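Side-chain contact in serine-rich Repeat Adhesion Glycoprotein (Srr1) (Streptococcus agalactiae, PDB 4MBO), which binds fibrinogen as a glycosylated streptococcal surface adhesin, probably promoting attachment of the bacterium to host tissue: residues A[47-52]-A[104-109]. Numbering follows the deposited sequence.
Sequences FAFSIA and YTWTRY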
loop_
_atom_site.group_PDB
_atom_site.type_symbol
_atom_site.label_atom_id
_atom_site.label_comp_id
_atom_site.label_asym_id
_atom_site.label_seq_id
_atom_site.Cartn_x
_atom_site.Cartn_y
_atom_site.Cartn_z
ATOM N N PHE A 47 22.310 4.805 4.113
ATOM C CA PHE A 47 23.533 4.045 4.311
ATOM C C PHE A 47 24.649 4.662 3.499
ATOM O O PHE A 47 24.411 5.414 2.552
ATOM C CB PHE A 47 23.340 2.544 3.983
ATOM C CG PHE A 47 22.900 2.252 2.584
ATOM C CD1 PHE A 47 23.833 2.075 1.573
ATOM C CD2 PHE A 47 21.549 2.115 2.295
ATOM C CE1 PHE A 47 23.414 1.798 0.273
ATOM C CE2 PHE A 47 21.137 1.832 1.005
ATOM C CZ PHE A 47 22.066 1.685 0.010
ATOM N N ALA A 48 25.884 4.328 3.872
ATOM C CA ALA A 48 27.037 4.836 3.168
ATOM C C ALA A 48 28.214 3.926 3.468
ATOM O O ALA A 48 28.233 3.226 4.495
ATOM C CB ALA A 48 27.346 6.251 3.627
ATOM N N PHE A 49 29.195 3.950 2.582
ATOM C CA PHE A 49 30.430 3.184 2.746
ATOM C C PHE A 49 31.452 3.618 1.692
ATOM O O PHE A 49 31.138 4.412 0.794
ATOM C CB PHE A 49 30.169 1.659 2.599
ATOM C CG PHE A 49 29.602 1.259 1.271
ATOM C CD1 PHE A 49 30.423 0.980 0.181
ATOM C CD2 PHE A 49 28.221 1.156 1.104
ATOM C CE1 PHE A 49 29.897 0.620 -1.047
ATOM C CE2 PHE A 49 27.695 0.817 -0.131
ATOM C CZ PHE A 49 28.525 0.538 -1.199
ATOM N N SER A 50 32.670 3.114 1.845
ATOM C CA SER A 50 33.714 3.238 0.869
ATOM C C SER A 50 34.148 1.844 0.436
ATOM O O SER A 50 34.022 0.876 1.194
ATOM C CB SER A 50 34.938 3.943 1.453
ATOM O OG SER A 50 34.636 5.286 1.719
ATOM N N ILE A 51 34.688 1.747 -0.781
ATOM C CA ILE A 51 35.222 0.474 -1.281
ATOM C C ILE A 51 36.398 0.800 -2.227
ATOM O O ILE A 51 36.291 1.686 -3.096
ATOM C CB ILE A 51 34.113 -0.418 -1.914
ATOM C CG1 ILE A 51 34.683 -1.788 -2.261
ATOM C CG2 ILE A 51 33.472 0.225 -3.142
ATOM C CD1 ILE A 51 33.620 -2.831 -2.500
ATOM N N ALA A 52 37.539 0.150 -2.018
ATOM C CA ALA A 52 38.742 0.450 -2.818
ATOM C C ALA A 52 38.559 0.230 -4.312
ATOM O O ALA A 52 38.965 1.059 -5.138
ATOM C CB ALA A 52 39.914 -0.369 -2.305
ATOM N N TYR A 104 22.377 -4.337 -5.099
ATOM C CA TYR A 104 23.033 -3.386 -5.985
ATOM C C TYR A 104 24.132 -4.081 -6.770
ATOM O O TYR A 104 24.899 -4.874 -6.231
ATOM C CB TYR A 104 23.646 -2.237 -5.195
ATOM C CG TYR A 104 22.639 -1.281 -4.624
ATOM C CD1 TYR A 104 22.196 -0.183 -5.358
ATOM C CD2 TYR A 104 22.174 -1.432 -3.337
ATOM C CE1 TYR A 104 21.271 0.707 -4.801
ATOM C CE2 TYR A 104 21.264 -0.566 -2.782
ATOM C CZ TYR A 104 20.828 0.505 -3.509
ATOM O OH TYR A 104 19.913 1.330 -2.899
ATOM N N THR A 105 24.206 -3.764 -8.064
ATOM C CA THR A 105 25.193 -4.340 -8.963
ATOM C C THR A 105 26.097 -3.252 -9.534
ATOM O O THR A 105 25.603 -2.282 -10.133
ATOM C CB THR A 105 24.497 -5.083 -10.104
ATOM O OG1 THR A 105 23.589 -6.062 -9.559
ATOM C CG2 THR A 105 25.533 -5.786 -11.017
ATOM N N TRP A 106 27.405 -3.399 -9.330
ATOM C CA TRP A 106 28.369 -2.421 -9.798
ATOM C C TRP A 106 28.460 -2.382 -11.331
ATOM O O TRP A 106 28.457 -3.420 -12.003
ATOM C CB TRP A 106 29.754 -2.710 -9.235
ATOM C CG TRP A 106 29.816 -2.644 -7.745
ATOM C CD1 TRP A 106 29.897 -3.686 -6.891
ATOM C CD2 TRP A 106 29.765 -1.455 -6.932
ATOM N NE1 TRP A 106 29.884 -3.236 -5.597
ATOM C CE2 TRP A 106 29.883 -1.859 -5.606
ATOM C CE3 TRP A 106 29.684 -0.080 -7.220
ATOM C CZ2 TRP A 106 29.889 -0.933 -4.532
ATOM C CZ3 TRP A 106 29.691 0.843 -6.169
ATOM C CH2 TRP A 106 29.771 0.406 -4.838
ATOM N N THR A 107 28.619 -1.189 -11.862
ATOM C CA THR A 107 28.722 -1.006 -13.307
ATOM C C THR A 107 30.143 -1.139 -13.861
ATOM O O THR A 107 31.134 -1.209 -13.135
ATOM C CB THR A 107 28.226 0.393 -13.681
ATOM O OG1 THR A 107 29.094 1.360 -13.061
ATOM C CG2 THR A 107 26.783 0.613 -13.287
ATOM N N ARG A 108 30.246 -1.169 -15.192
ATOM C CA ARG A 108 31.538 -1.176 -15.855
ATOM C C ARG A 108 32.277 0.109 -15.459
ATOM O O ARG A 108 33.452 0.081 -15.110
ATOM C CB ARG A 108 31.349 -1.254 -17.393
ATOM C CG ARG A 108 32.629 -1.367 -18.195
ATOM C CD ARG A 108 32.400 -1.826 -19.654
ATOM N NE ARG A 108 31.549 -3.030 -19.724
ATOM C CZ ARG A 108 30.438 -3.169 -20.449
ATOM N NH1 ARG A 108 30.045 -2.251 -21.336
ATOM N NH2 ARG A 108 29.769 -4.304 -20.376
ATOM N N TYR A 109 31.553 1.220 -15.458
ATOM C CA TYR A 109 32.167 2.505 -15.074
ATOM C C TYR A 109 32.771 2.409 -13.668
ATOM O O TYR A 109 33.919 2.792 -13.436
ATOM C CB TYR A 109 31.166 3.644 -15.155
ATOM C CG TYR A 109 31.705 4.924 -14.502
ATOM C CD1 TYR A 109 32.709 5.666 -15.110
ATOM C CD2 TYR A 109 31.226 5.356 -13.272
ATOM C CE1 TYR A 109 33.208 6.812 -14.528
ATOM C CE2 TYR A 109 31.715 6.510 -12.684
ATOM C CZ TYR A 109 32.715 7.238 -13.320
ATOM O OH TYR A 109 33.252 8.398 -12.760
#
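W106 brings the outer rim of its benzo ring against the edge of the F49 ring, the two side chains approaching from opposite directions. W106 CH2 lies 3.8 Å from F49 CE1, with W106 CZ2 and F49 CZ filling out the same contact; the planes stand almost at right angles while the edges meet, so neither ring lies over the other's face. I51 meets the same indole from another direction: its CG2 methyl sits 4.0 Å from W106 CZ2, while CG1 runs anti to the backbone N (chi1 -173°), leaving CG2 as the branch in contact.

Two residues before F49, F47 pushes its CZ corner to the phenol end of Y104: F47 CZ lies 3.6 Å from Y104 OH, which sits at the F47 ring edge near its plane, with Y104 CE2 almost as near. With planes at 64° and centroids 5.9 Å apart, the rings are tilted against each other, forming neither a stack nor a T. In both phenylalanines CG sits between the backbone N and the carbonyl carbon, and the ring descends toward 104-106.

F60 of strand 59-64 touches F47, F49, Y104 and W106, meeting F49 edge-to-face and tying the two aromatic pairs together. No hydrogen bond joins 47-52 to 104-109; the axes of 47-51 and 104-106 come no nearer than 13.1 Å and run 27° from parallel. Strand 43-51 pairs with 116-126 in one sheet and strand 101-106 with 59-64 and 89-95 in the other, so these buried rings bridge the facing sheets of an immunoglobulin-like beta sandwich, consistent with the bacterial Ig domain.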